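Local atomic coordinates of substrate binding periplasmic protein (Ralstonia solanacearum, PDB entry 3LOP), a protein that binds leucine in the crystal and probably delivers it or a related amino acid to a membrane transporter. Residues A[6-11]-A[45-50]; A[30-35]-A[292-297]; A[56-61]-A[83-88]; A[123-128]-A[226-231]; A[129-134]-A[343-348]. All blocks are in the same frame, centred on the assembly; numbering follows the deposited sequence.

Interaction 1: A[6-11]-A[45-50]; sequences ISVIQS and ETIRLV. With EDO (1,2-ethanediol), chain C.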
# COMPACT_ATOMS: atom_id res chain seq x y z
N ILE A 6 3.70 23.22 10.46
CA ILE A 6 4.43 21.97 10.63
C ILE A 6 4.29 21.29 9.27
O ILE A 6 3.17 21.01 8.84
CB ILE A 6 3.80 21.08 11.72
CG1 ILE A 6 3.89 21.77 13.08
CG2 ILE A 6 4.50 19.73 11.75
CD1 ILE A 6 3.21 21.02 14.20
N SER A 7 5.40 21.05 8.61
CA SER A 7 5.36 20.44 7.28
C SER A 7 5.61 18.95 7.23
O SER A 7 6.38 18.40 8.02
CB SER A 7 6.34 21.15 6.35
OG SER A 7 5.94 22.49 6.10
N VAL A 8 4.93 18.31 6.28
CA VAL A 8 5.05 16.88 6.04
C VAL A 8 5.19 16.75 4.52
O VAL A 8 4.55 17.50 3.77
CB VAL A 8 3.77 16.13 6.50
CG1 VAL A 8 3.87 14.65 6.15
CG2 VAL A 8 3.59 16.30 8.00
N ILE A 9 6.03 15.83 4.06
CA ILE A 9 6.22 15.68 2.62
C ILE A 9 5.85 14.30 2.08
O ILE A 9 5.76 13.32 2.82
CB ILE A 9 7.68 15.98 2.20
CG1 ILE A 9 8.64 15.03 2.91
CG2 ILE A 9 8.02 17.43 2.53
CD1 ILE A 9 10.07 15.13 2.40
N GLN A 10 5.62 14.25 0.77
CA GLN A 10 5.28 13.02 0.08
C GLN A 10 5.91 13.03 -1.30
O GLN A 10 5.91 14.05 -1.98
CB GLN A 10 3.76 12.89 -0.14
CG GLN A 10 2.93 12.44 1.04
CD GLN A 10 1.50 12.15 0.61
OE1 GLN A 10 0.88 12.95 -0.08
NE2 GLN A 10 0.98 11.00 1.01
N SER A 11 6.47 11.90 -1.70
CA SER A 11 7.02 11.75 -3.04
C SER A 11 6.29 10.51 -3.53
O SER A 11 6.37 9.46 -2.90
CB SER A 11 8.53 11.48 -3.04
OG SER A 11 9.00 11.34 -4.38
N GLU A 45 -1.41 24.45 15.75
CA GLU A 45 -0.54 24.64 14.60
C GLU A 45 -1.12 24.03 13.33
O GLU A 45 -1.75 22.97 13.37
CB GLU A 45 0.84 24.05 14.88
CG GLU A 45 1.53 24.66 16.10
CD GLU A 45 2.95 24.17 16.27
OE1 GLU A 45 3.81 24.49 15.42
OE2 GLU A 45 3.22 23.45 17.26
N THR A 46 -0.91 24.72 12.21
CA THR A 46 -1.40 24.28 10.90
C THR A 46 -0.44 23.25 10.31
O THR A 46 0.77 23.44 10.35
CB THR A 46 -1.46 25.44 9.88
OG1 THR A 46 -2.26 26.50 10.38
CG2 THR A 46 -2.07 24.97 8.58
N ILE A 47 -0.99 22.19 9.75
CA ILE A 47 -0.16 21.17 9.12
C ILE A 47 -0.14 21.45 7.62
O ILE A 47 -1.18 21.69 7.01
CB ILE A 47 -0.72 19.75 9.35
CG1 ILE A 47 -0.84 19.47 10.85
CG2 ILE A 47 0.19 18.72 8.68
CD1 ILE A 47 0.46 19.60 11.62
N ARG A 48 1.05 21.44 7.03
CA ARG A 48 1.18 21.67 5.60
C ARG A 48 1.76 20.43 4.96
O ARG A 48 2.85 19.98 5.33
CB ARG A 48 2.11 22.86 5.32
CG ARG A 48 2.26 23.13 3.82
CD ARG A 48 3.28 24.22 3.50
NE ARG A 48 4.64 23.83 3.86
CZ ARG A 48 5.73 24.36 3.32
NH1 ARG A 48 5.62 25.30 2.40
NH2 ARG A 48 6.93 23.95 3.71
N LEU A 49 1.03 19.86 4.00
CA LEU A 49 1.50 18.68 3.29
C LEU A 49 2.00 19.12 1.93
O LEU A 49 1.27 19.76 1.16
CB LEU A 49 0.36 17.67 3.11
CG LEU A 49 0.67 16.49 2.18
CD1 LEU A 49 1.82 15.66 2.74
CD2 LEU A 49 -0.57 15.64 2.02
N VAL A 50 3.25 18.79 1.63
CA VAL A 50 3.86 19.14 0.35
C VAL A 50 4.12 17.83 -0.38
O VAL A 50 4.75 16.92 0.16
CB VAL A 50 5.20 19.89 0.56
CG1 VAL A 50 5.76 20.33 -0.79
CG2 VAL A 50 4.99 21.09 1.46
C1 EDO C . -2.89 20.01 4.38
O1 EDO C . -3.23 19.18 3.27
C2 EDO C . -2.53 21.40 3.87
O2 EDO C . -1.30 21.34 3.15
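Arg48 reaches back across the strand pair to grip Ser7. Strands 6-11 and 47-50 run parallel and belong to one beta-alpha-beta unit, the crossover being helix 19-38. Five main-chain hydrogen bonds join the segments, from Ile6 N to Gln10 N. In Arg48, CB lies 3.9 Å from Ser7 OG. CG is anti to the backbone N (chi1 -180°) and comes near O2 of a bound ethanediol. CD passes Ser7 OG at 4.1 Å. A bend at chi3 (66°) then turns NE inward, to 2.9 Å from Ser7 OG. CZ is 3.4 Å from Ser7 OG. NH2 donates to the same Ser7 OG at 3.0 Å, a side-on grip, and has a long, weak ion pair with Asp72. Val50 CG2 lies over one guanidinium face, toward its rim. On the other face of the sheet Ile6 and Val8 pack against Ile47 and Leu49. The serine oxygen lies near the guanidinium plane, and the two N-H groups that meet on it limit how the group can turn.

Interaction 2: A[30-35]-A[292-297]; sequences RLYFDW and AAKVLA. With EDO (1,2-ethanediol), chain C.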
# COMPACT_ATOMS: atom_id res chain seq x y z
N ARG A 30 -3.95 14.19 2.19
CA ARG A 30 -4.34 15.59 2.10
C ARG A 30 -5.70 15.78 2.76
O ARG A 30 -5.93 16.76 3.47
CB ARG A 30 -4.40 16.03 0.63
CG ARG A 30 -4.74 17.50 0.43
CD ARG A 30 -4.67 17.89 -1.04
NE ARG A 30 -4.94 19.31 -1.26
CZ ARG A 30 -6.13 19.87 -1.12
NH1 ARG A 30 -7.18 19.14 -0.77
NH2 ARG A 30 -6.28 21.17 -1.35
N LEU A 31 -6.60 14.83 2.53
CA LEU A 31 -7.93 14.91 3.13
C LEU A 31 -7.82 14.91 4.64
O LEU A 31 -8.44 15.73 5.32
CB LEU A 31 -8.80 13.74 2.68
CG LEU A 31 -10.18 13.67 3.35
CD1 LEU A 31 -10.99 14.91 3.01
CD2 LEU A 31 -10.91 12.41 2.89
N TYR A 32 -7.03 13.99 5.19
CA TYR A 32 -6.91 13.94 6.63
C TYR A 32 -6.34 15.23 7.21
O TYR A 32 -6.85 15.76 8.19
CB TYR A 32 -6.04 12.77 7.10
CG TYR A 32 -6.05 12.70 8.61
CD1 TYR A 32 -7.18 12.25 9.29
CD2 TYR A 32 -5.00 13.23 9.35
CE1 TYR A 32 -7.27 12.34 10.67
CE2 TYR A 32 -5.08 13.33 10.74
CZ TYR A 32 -6.22 12.89 11.39
OH TYR A 32 -6.33 13.04 12.75
N PHE A 33 -5.28 15.74 6.60
CA PHE A 33 -4.68 16.97 7.12
C PHE A 33 -5.60 18.18 6.96
O PHE A 33 -5.64 19.04 7.84
CB PHE A 33 -3.31 17.21 6.48
CG PHE A 33 -2.26 16.24 6.94
CD1 PHE A 33 -2.11 15.94 8.29
CD2 PHE A 33 -1.41 15.62 6.02
CE1 PHE A 33 -1.14 15.03 8.72
CE2 PHE A 33 -0.43 14.72 6.45
CZ PHE A 33 -0.30 14.43 7.80
N ASP A 34 -6.34 18.26 5.86
CA ASP A 34 -7.27 19.38 5.68
C ASP A 34 -8.34 19.29 6.77
O ASP A 34 -8.75 20.30 7.34
CB ASP A 34 -7.95 19.34 4.31
CG ASP A 34 -7.03 19.77 3.18
OD1 ASP A 34 -6.03 20.47 3.46
OD2 ASP A 34 -7.32 19.44 2.01
N TRP A 35 -8.79 18.07 7.04
CA TRP A 35 -9.80 17.79 8.06
C TRP A 35 -9.25 18.18 9.44
O TRP A 35 -9.93 18.84 10.23
CB TRP A 35 -10.14 16.29 7.98
CG TRP A 35 -10.89 15.66 9.13
CD1 TRP A 35 -10.47 14.58 9.85
CD2 TRP A 35 -12.23 15.93 9.56
NE1 TRP A 35 -11.46 14.15 10.69
CE2 TRP A 35 -12.56 14.96 10.54
CE3 TRP A 35 -13.19 16.89 9.22
CZ2 TRP A 35 -13.80 14.93 11.18
CZ3 TRP A 35 -14.43 16.85 9.86
CH2 TRP A 35 -14.72 15.88 10.83
N ALA A 292 -2.26 6.65 7.37
CA ALA A 292 -0.86 7.00 7.58
C ALA A 292 -0.76 8.42 8.12
O ALA A 292 -0.01 8.69 9.06
CB ALA A 292 -0.08 6.87 6.28
N ALA A 293 -1.53 9.33 7.53
CA ALA A 293 -1.51 10.72 7.96
C ALA A 293 -1.98 10.86 9.41
O ALA A 293 -1.41 11.63 10.17
CB ALA A 293 -2.39 11.56 7.04
N LYS A 294 -3.01 10.10 9.79
CA LYS A 294 -3.52 10.17 11.15
C LYS A 294 -2.50 9.64 12.15
O LYS A 294 -2.35 10.19 13.24
CB LYS A 294 -4.84 9.40 11.27
CG LYS A 294 -5.53 9.62 12.61
CD LYS A 294 -6.95 9.09 12.62
CE LYS A 294 -7.63 9.41 13.94
NZ LYS A 294 -9.03 8.91 13.97
N VAL A 295 -1.81 8.56 11.80
CA VAL A 295 -0.80 7.99 12.68
C VAL A 295 0.32 9.02 12.88
O VAL A 295 0.79 9.23 14.00
CB VAL A 295 -0.21 6.70 12.08
CG1 VAL A 295 1.05 6.29 12.84
CG2 VAL A 295 -1.24 5.58 12.15
N LEU A 296 0.75 9.65 11.79
CA LEU A 296 1.79 10.66 11.88
C LEU A 296 1.32 11.85 12.71
O LEU A 296 2.06 12.38 13.52
CB LEU A 296 2.20 11.12 10.47
CG LEU A 296 3.20 12.28 10.39
CD1 LEU A 296 4.48 11.94 11.16
CD2 LEU A 296 3.51 12.56 8.93
N ALA A 297 0.07 12.25 12.51
CA ALA A 297 -0.49 13.38 13.25
C ALA A 297 -0.46 13.14 14.76
O ALA A 297 -0.18 14.06 15.52
CB ALA A 297 -1.92 13.66 12.79
C1 EDO C . -2.89 20.01 4.38
O1 EDO C . -3.23 19.18 3.27
C2 EDO C . -2.53 21.40 3.87
O2 EDO C . -1.30 21.34 3.15
O HOH W 1 -4.28 12.05 14.67
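Tyr32 and Phe33 pack against Ala293, joining two helices that cover one face of the parallel sheet in the first alpha/beta lobe of this periplasmic-binding-protein fold. The axes of segments 30-35 and 292-297 pass 9.0 Å apart at 44°. The tight part centres on Ala293. Its CB sits over one face of the Phe33 ring, 3.6 Å from Phe33 CZ, and also touches Tyr32 CB at 3.8 Å. Ala297 CB lies at the edge of both rings, 3.8 Å from Tyr32 CE2. Lys294 CA and CB lie over the Tyr32 ring, CB in a CH-pi contact 3.8 Å from the Tyr32 centroid. Lys294 CG is 3.5 Å from Tyr32 OH. On the sheet side, Phe33 also rests on Leu49 and Leu78.

The looser side begins with the outer chain of Lys294. It runs out extended, and NZ finds a salt bridge with Glu267. No direct hydrogen bond joins the two segments, but one water bridges them, 3.0 Å from Tyr32 OH and 3.0 Å from Lys294 O.

Interaction 3: A[56-61]-A[83-88]; sequences QKIEQT and TANVEA. With LEU (leucine), chain B.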
# COMPACT_ATOMS: atom_id res chain seq x y z
N GLN A 56 7.17 7.36 -10.12
CA GLN A 56 7.65 6.08 -9.61
C GLN A 56 9.05 5.75 -10.14
O GLN A 56 9.48 4.60 -10.13
CB GLN A 56 6.71 4.91 -9.93
CG GLN A 56 6.93 3.76 -8.92
CD GLN A 56 6.29 2.44 -9.31
OE1 GLN A 56 6.35 2.02 -10.46
NE2 GLN A 56 5.70 1.77 -8.33
N LYS A 57 9.76 6.78 -10.59
CA LYS A 57 11.13 6.60 -11.07
C LYS A 57 12.00 6.59 -9.82
O LYS A 57 12.00 7.54 -9.05
CB LYS A 57 11.53 7.73 -12.00
CG LYS A 57 10.76 7.73 -13.31
CD LYS A 57 11.16 8.88 -14.21
CE LYS A 57 10.43 8.81 -15.54
NZ LYS A 57 10.84 9.90 -16.46
N ILE A 58 12.74 5.50 -9.62
CA ILE A 58 13.58 5.35 -8.45
C ILE A 58 14.50 6.54 -8.15
O ILE A 58 14.54 7.03 -7.02
CB ILE A 58 14.42 4.06 -8.56
CG1 ILE A 58 13.49 2.86 -8.75
CG2 ILE A 58 15.27 3.87 -7.30
CD1 ILE A 58 14.20 1.59 -9.13
N GLU A 59 15.23 7.00 -9.16
CA GLU A 59 16.14 8.12 -8.97
C GLU A 59 15.40 9.41 -8.63
O GLU A 59 15.92 10.26 -7.90
CB GLU A 59 17.00 8.35 -10.22
CG GLU A 59 17.98 7.23 -10.52
CD GLU A 59 18.94 7.59 -11.65
OE1 GLU A 59 19.69 8.58 -11.49
OE2 GLU A 59 18.94 6.89 -12.69
N GLN A 60 14.19 9.57 -9.17
CA GLN A 60 13.42 10.78 -8.90
C GLN A 60 12.86 10.77 -7.48
O GLN A 60 12.70 11.83 -6.88
CB GLN A 60 12.28 10.93 -9.92
CG GLN A 60 11.69 12.33 -9.95
CD GLN A 60 12.74 13.40 -10.28
OE1 GLN A 60 13.39 13.34 -11.32
NE2 GLN A 60 12.89 14.37 -9.38
N THR A 61 12.56 9.59 -6.94
CA THR A 61 12.07 9.52 -5.57
C THR A 61 13.20 10.02 -4.67
O THR A 61 12.98 10.83 -3.76
CB THR A 61 11.71 8.07 -5.17
OG1 THR A 61 10.65 7.58 -6.00
CG2 THR A 61 11.26 8.02 -3.71
N THR A 83 8.42 -0.64 -3.91
CA THR A 83 9.42 -1.33 -3.10
C THR A 83 10.81 -0.87 -3.50
O THR A 83 11.65 -0.58 -2.64
CB THR A 83 9.31 -2.87 -3.28
OG1 THR A 83 8.09 -3.33 -2.70
CG2 THR A 83 10.48 -3.58 -2.61
N ALA A 84 11.07 -0.81 -4.81
CA ALA A 84 12.38 -0.38 -5.29
C ALA A 84 12.67 1.07 -4.91
O ALA A 84 13.80 1.42 -4.59
CB ALA A 84 12.47 -0.55 -6.81
N ASN A 85 11.64 1.90 -4.94
CA ASN A 85 11.79 3.31 -4.60
C ASN A 85 12.18 3.51 -3.14
O ASN A 85 13.10 4.26 -2.84
CB ASN A 85 10.50 4.07 -4.92
CG ASN A 85 10.13 3.99 -6.39
OD1 ASN A 85 10.24 4.97 -7.14
ND2 ASN A 85 9.69 2.81 -6.82
N VAL A 86 11.48 2.83 -2.24
CA VAL A 86 11.79 2.97 -0.83
C VAL A 86 13.15 2.35 -0.51
O VAL A 86 13.91 2.90 0.27
CB VAL A 86 10.71 2.32 0.06
CG1 VAL A 86 11.11 2.45 1.52
CG2 VAL A 86 9.37 2.99 -0.19
N GLU A 87 13.44 1.20 -1.12
CA GLU A 87 14.73 0.56 -0.86
C GLU A 87 15.88 1.45 -1.30
O GLU A 87 16.96 1.40 -0.71
CB GLU A 87 14.79 -0.82 -1.53
CG GLU A 87 13.79 -1.81 -0.94
CD GLU A 87 13.93 -3.22 -1.47
OE1 GLU A 87 14.48 -3.41 -2.58
OE2 GLU A 87 13.49 -4.16 -0.78
N ALA A 88 15.66 2.28 -2.31
CA ALA A 88 16.70 3.20 -2.77
C ALA A 88 16.88 4.30 -1.72
O ALA A 88 18.01 4.71 -1.43
CB ALA A 88 16.32 3.81 -4.12
N LEU B . 4.10 0.36 -3.47
CA LEU B . 3.63 -0.23 -4.76
C LEU B . 2.13 -0.05 -4.90
O LEU B . 1.65 -0.11 -6.05
CB LEU B . 3.97 -1.71 -4.78
CG LEU B . 5.43 -1.82 -4.36
CD1 LEU B . 5.63 -2.99 -3.50
CD2 LEU B . 6.30 -1.87 -5.55
OXT LEU B . 1.46 0.15 -3.86
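Gln56 meets Asn85 first, where the loop before helix 58-71 faces the start of helix 83-91. The carbonyl oxygen Gln56 O lies 3.1 Å from the Asn85 amide atom modelled as OD1, and it also accepts a hydrogen bond from Arg180. Lys57 follows at the N-cap position of the helix; its side chain points away from the other segment. Ile58 then carries the apolar half of the contact. Its CD1 rests on Ala84 CB at 3.6 Å. Its CG2, anti to the backbone N, presses on Ala88 CB at 3.3 Å, closer than usual for two carbons. One branched side chain thus spans a full turn of the facing helix, from Ala84 to Ala88. Thr61, one turn on from Lys57, closes the walk. Its OG1 is 2.9 Å from the same modelled OD1 of Asn85 and has a weak hydrogen bond with Asp54.

At the start of the second helix, Thr83 belongs to the leucine pocket, and its hydroxyl bonds to Thr107. The chemistry is therefore split: Asn85 is buried with its amide end among polar groups of Gln56 and Thr61, with Arg180 also near, while the Ile58 methyls pack tightly on Ala84 and Ala88 beside it.

Interaction 4: A[123-128]-A[226-231]; sequences ASYQQE and LGLSSI. With LEU (leucine), chain B.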
# COMPACT_ATOMS: atom_id res chain seq x y z
N ALA A 123 0.13 -4.70 7.53
CA ALA A 123 0.67 -6.05 7.59
C ALA A 123 1.46 -6.24 6.30
O ALA A 123 1.10 -5.71 5.26
CB ALA A 123 -0.46 -7.07 7.68
N SER A 124 2.54 -7.02 6.39
CA SER A 124 3.46 -7.24 5.27
C SER A 124 2.97 -8.13 4.13
O SER A 124 1.99 -8.85 4.25
CB SER A 124 4.76 -7.84 5.80
OG SER A 124 4.56 -9.21 6.14
N TYR A 125 3.70 -8.08 3.02
CA TYR A 125 3.38 -8.91 1.86
C TYR A 125 3.50 -10.38 2.22
O TYR A 125 2.71 -11.20 1.76
CB TYR A 125 4.32 -8.63 0.68
CG TYR A 125 4.12 -7.31 -0.02
CD1 TYR A 125 2.88 -6.68 -0.04
CD2 TYR A 125 5.17 -6.71 -0.72
CE1 TYR A 125 2.68 -5.49 -0.74
CE2 TYR A 125 4.99 -5.53 -1.42
CZ TYR A 125 3.74 -4.93 -1.43
OH TYR A 125 3.54 -3.76 -2.12
N GLN A 126 4.49 -10.72 3.04
CA GLN A 126 4.67 -12.11 3.44
C GLN A 126 3.47 -12.60 4.23
O GLN A 126 3.04 -13.74 4.08
CB GLN A 126 5.95 -12.28 4.26
CG GLN A 126 6.34 -13.74 4.49
CD GLN A 126 6.56 -14.50 3.18
OE1 GLN A 126 7.38 -14.10 2.35
NE2 GLN A 126 5.82 -15.59 3.00
N GLN A 127 2.92 -11.74 5.09
CA GLN A 127 1.74 -12.12 5.86
C GLN A 127 0.57 -12.35 4.91
O GLN A 127 -0.19 -13.30 5.08
CB GLN A 127 1.37 -11.04 6.88
CG GLN A 127 2.37 -10.85 8.00
CD GLN A 127 1.89 -9.85 9.03
OE1 GLN A 127 1.04 -10.16 9.87
NE2 GLN A 127 2.42 -8.64 8.97
N GLU A 128 0.44 -11.48 3.90
CA GLU A 128 -0.62 -11.60 2.91
C GLU A 128 -0.48 -12.91 2.14
O GLU A 128 -1.45 -13.65 1.97
CB GLU A 128 -0.56 -10.44 1.91
CG GLU A 128 -0.91 -9.07 2.44
CD GLU A 128 -0.92 -8.02 1.34
OE1 GLU A 128 -1.61 -8.25 0.32
OE2 GLU A 128 -0.24 -6.98 1.47
N LEU A 226 -5.90 -13.88 -7.41
CA LEU A 226 -5.64 -13.28 -6.11
C LEU A 226 -4.39 -12.43 -6.24
O LEU A 226 -3.61 -12.61 -7.17
CB LEU A 226 -5.45 -14.36 -5.04
CG LEU A 226 -4.33 -15.39 -5.19
CD1 LEU A 226 -4.03 -16.01 -3.84
CD2 LEU A 226 -4.73 -16.46 -6.20
N GLY A 227 -4.19 -11.49 -5.32
CA GLY A 227 -3.02 -10.64 -5.41
C GLY A 227 -2.74 -9.81 -4.17
O GLY A 227 -3.53 -9.80 -3.22
N LEU A 228 -1.61 -9.12 -4.19
CA LEU A 228 -1.17 -8.28 -3.08
C LEU A 228 -2.00 -7.01 -2.91
O LEU A 228 -2.70 -6.58 -3.82
CB LEU A 228 0.30 -7.89 -3.28
CG LEU A 228 1.32 -9.03 -3.22
CD1 LEU A 228 2.70 -8.49 -3.60
CD2 LEU A 228 1.34 -9.63 -1.83
N SER A 229 -1.89 -6.41 -1.72
CA SER A 229 -2.62 -5.18 -1.40
C SER A 229 -2.14 -3.98 -2.21
O SER A 229 -2.63 -2.86 -2.04
CB SER A 229 -2.50 -4.88 0.10
OG SER A 229 -1.15 -4.66 0.47
N SER A 230 -1.16 -4.22 -3.08
CA SER A 230 -0.66 -3.18 -3.96
C SER A 230 -1.69 -2.99 -5.07
O SER A 230 -1.62 -2.04 -5.85
CB SER A 230 0.68 -3.61 -4.56
OG SER A 230 0.60 -4.91 -5.12
N ILE A 231 -2.66 -3.90 -5.12
CA ILE A 231 -3.72 -3.87 -6.11
C ILE A 231 -5.07 -3.55 -5.46
O ILE A 231 -5.69 -4.40 -4.83
CB ILE A 231 -3.84 -5.23 -6.82
CG1 ILE A 231 -2.50 -5.59 -7.46
CG2 ILE A 231 -4.96 -5.19 -7.86
CD1 ILE A 231 -2.38 -7.04 -7.88
N LEU B . 4.10 0.36 -3.47
CA LEU B . 3.63 -0.23 -4.76
C LEU B . 2.13 -0.05 -4.90
O LEU B . 1.65 -0.11 -6.05
CB LEU B . 3.97 -1.71 -4.78
CG LEU B . 5.43 -1.82 -4.36
CD1 LEU B . 5.63 -2.99 -3.50
CD2 LEU B . 6.30 -1.87 -5.55
OXT LEU B . 1.46 0.15 -3.86
O HOH W 2 -4.14 -8.53 -0.97
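Tyr125 and Ser230 line the leucine pocket of this two-lobed binding protein; Leu228 and Ser229 stand behind them in the same turn as Ser230. All belong to the second alpha/beta lobe. Helix 125-138 begins at Tyr125, with Ser124 as its N-cap and Ser124 OG accepting from Gln127 N. The type I turn from Leu228 to Ile231 follows strand 224-227.

Leu228 lies over the tyrosine. Its CD1 stands over the centre of one ring face, 3.9 Å from the Tyr125 centroid. Leu228 CD2 touches Tyr125 CD1 at 3.8 Å. Tyr125 also belongs to the magnesium site with Ala106 and Lys122.

Both oxygens of the Glu128 carboxylate bind Ser229. Glu128 OE1 accepts from Ser229 N at 2.8 Å through its syn lone pair, in a bent bond of 131°. Glu128 OE2 takes the proton of Ser229 OG at 2.7 Å, with the hydroxyl 30° out of the carboxylate plane. Ser229 OG sits between the backbone N and the carbonyl carbon (chi1 62°), which brings it to the same carboxylate as its own N-H. Two bonds from Ser229, with a water on OE1, hold the buried carboxylate and fix the start of the turn. Ser229 OG also has a weak bond with Lys122. Ser230 turns its OG to Ala204 O, while Ser230 CB lies 3.8 Å from CB of the bound leucine.

Interaction 5: A[129-134]-A[343-348]; sequences IDKMIT and IELGVV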
# COMPACT_ATOMS: atom_id res chain seq x y z
N ILE A 129 0.73 -13.18 1.67
CA ILE A 129 1.02 -14.38 0.91
C ILE A 129 0.78 -15.64 1.72
O ILE A 129 0.15 -16.59 1.25
CB ILE A 129 2.47 -14.34 0.37
CG1 ILE A 129 2.60 -13.21 -0.65
CG2 ILE A 129 2.83 -15.68 -0.27
CD1 ILE A 129 4.02 -12.95 -1.13
N ASP A 130 1.28 -15.67 2.95
CA ASP A 130 1.08 -16.84 3.81
C ASP A 130 -0.41 -17.13 3.95
O ASP A 130 -0.86 -18.26 3.74
CB ASP A 130 1.66 -16.61 5.21
CG ASP A 130 3.17 -16.68 5.23
OD1 ASP A 130 3.75 -17.39 4.37
OD2 ASP A 130 3.79 -16.05 6.12
N LYS A 131 -1.18 -16.11 4.30
CA LYS A 131 -2.62 -16.30 4.49
C LYS A 131 -3.36 -16.75 3.23
O LYS A 131 -4.12 -17.71 3.28
CB LYS A 131 -3.23 -15.00 5.03
CG LYS A 131 -4.45 -15.22 5.93
CD LYS A 131 -4.87 -13.92 6.60
CE LYS A 131 -6.04 -14.13 7.54
NZ LYS A 131 -5.71 -15.09 8.63
N MSE A 132 -3.13 -16.06 2.12
CA MSE A 132 -3.80 -16.41 0.86
C MSE A 132 -3.37 -17.74 0.26
O MSE A 132 -4.21 -18.53 -0.17
CB MSE A 132 -3.60 -15.31 -0.18
CG MSE A 132 -4.38 -14.04 0.07
SE MSE A 132 -4.20 -12.79 -1.40
CE MSE A 132 -2.61 -11.87 -0.80
N ILE A 133 -2.07 -17.98 0.21
CA ILE A 133 -1.57 -19.22 -0.36
C ILE A 133 -1.95 -20.42 0.49
O ILE A 133 -2.36 -21.46 -0.03
CB ILE A 133 -0.03 -19.16 -0.55
CG1 ILE A 133 0.32 -18.04 -1.54
CG2 ILE A 133 0.49 -20.50 -1.08
CD1 ILE A 133 -0.28 -18.22 -2.92
N THR A 134 -1.84 -20.29 1.81
CA THR A 134 -2.20 -21.39 2.69
C THR A 134 -3.68 -21.73 2.53
O THR A 134 -4.08 -22.89 2.61
CB THR A 134 -1.90 -21.06 4.16
OG1 THR A 134 -0.49 -20.87 4.32
CG2 THR A 134 -2.34 -22.20 5.07
N ILE A 343 -4.96 -8.24 9.74
CA ILE A 343 -4.99 -8.86 8.42
C ILE A 343 -6.07 -9.92 8.36
O ILE A 343 -6.16 -10.80 9.21
CB ILE A 343 -3.63 -9.48 8.02
CG1 ILE A 343 -3.75 -10.09 6.62
CG2 ILE A 343 -3.19 -10.52 9.04
CD1 ILE A 343 -2.43 -10.55 6.03
N GLU A 344 -6.93 -9.79 7.35
CA GLU A 344 -8.02 -10.73 7.15
C GLU A 344 -8.13 -10.98 5.66
O GLU A 344 -7.61 -10.20 4.85
CB GLU A 344 -9.34 -10.17 7.67
CG GLU A 344 -9.36 -9.87 9.16
CD GLU A 344 -10.72 -9.36 9.64
OE1 GLU A 344 -11.26 -8.42 9.02
OE2 GLU A 344 -11.23 -9.89 10.65
N LEU A 345 -8.77 -12.07 5.28
CA LEU A 345 -8.94 -12.36 3.87
C LEU A 345 -10.26 -11.77 3.40
O LEU A 345 -11.19 -11.57 4.20
CB LEU A 345 -8.92 -13.88 3.63
CG LEU A 345 -7.58 -14.57 3.91
CD1 LEU A 345 -7.71 -16.06 3.66
CD2 LEU A 345 -6.49 -13.97 3.03
N GLY A 346 -10.32 -11.46 2.12
CA GLY A 346 -11.53 -10.88 1.55
C GLY A 346 -11.72 -11.34 0.12
O GLY A 346 -10.84 -11.99 -0.46
N VAL A 347 -12.87 -11.00 -0.45
CA VAL A 347 -13.18 -11.39 -1.82
C VAL A 347 -14.08 -10.35 -2.49
O VAL A 347 -14.84 -9.65 -1.82
CB VAL A 347 -13.90 -12.76 -1.84
CG1 VAL A 347 -15.24 -12.65 -1.12
CG2 VAL A 347 -14.11 -13.23 -3.28
N VAL A 348 -13.98 -10.25 -3.81
CA VAL A 348 -14.82 -9.33 -4.55
C VAL A 348 -16.09 -10.10 -4.92
O VAL A 348 -16.02 -11.10 -5.62
CB VAL A 348 -14.13 -8.83 -5.83
CG1 VAL A 348 -15.08 -7.97 -6.66
CG2 VAL A 348 -12.89 -8.02 -5.46
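Lys131 and Leu345 bury the most surface in this contact, and Ile343 comes next. The aliphatic part of Lys131 lies across the Leu345 side chain. Lys131 CB and CG both meet Leu345 CD2, the latter at 3.8 Å, and Lys131 CD comes 3.9 Å from Leu345 CG. The side chains cross obliquely, and CB, CG and CD of the lysine all touch the leucine. Further out, Lys131 CE passes Ile343 O at 3.7 Å and lies near Glu344 CA.

Leu345 CD2 also reaches CG of Met132, modelled as selenomethionine, at 3.6 Å. Leu345 CD1 faces Lys131 O at 4.0 Å. The leucine therefore sits on two successive residues of the helix.

Ile343 adds a smaller touch. Its CG1 lies 4.0 Å from Lys131 CD, on the loop just before the strand. No hydrogen bond crosses between the segments. The contact is apolar, lies near the surface, and uses the carbon chain of a charged residue as cover.

The axes of helix 129-134 and strand 344-348 approach to 9.1 Å at 56°. Strand 344-348 is the middle strand of a small antiparallel sheet, between strands 249-252 and 354-356. It packs on helix 125-138 of the second lobe. That helix has other neighbours there: Ile129 and Ile133 pack on helix 152-166, and Met132 touches Phe201 of strand 199-203 in the parallel sheet.

From the N terminus, interaction 1 closes the first loop, around helix 19-38. Interaction 2 starts inside that loop, so the two cross, and it ends far along the chain at helix 284-303. Interactions 3 and 4 are nested within interaction 2 and follow each other in series. Interaction 5 begins just after 123-128 on the same helix and ends beyond 292-297, so it crosses both 4 and 2. Interactions 1, 2 and 3 tie together the first lobe; 4 and 5 belong to the second. Segments 83-88 and 123-128 touch where the bound leucine lies, between the lobes. The centres of interactions 1 and 5 are about 34 Å apart.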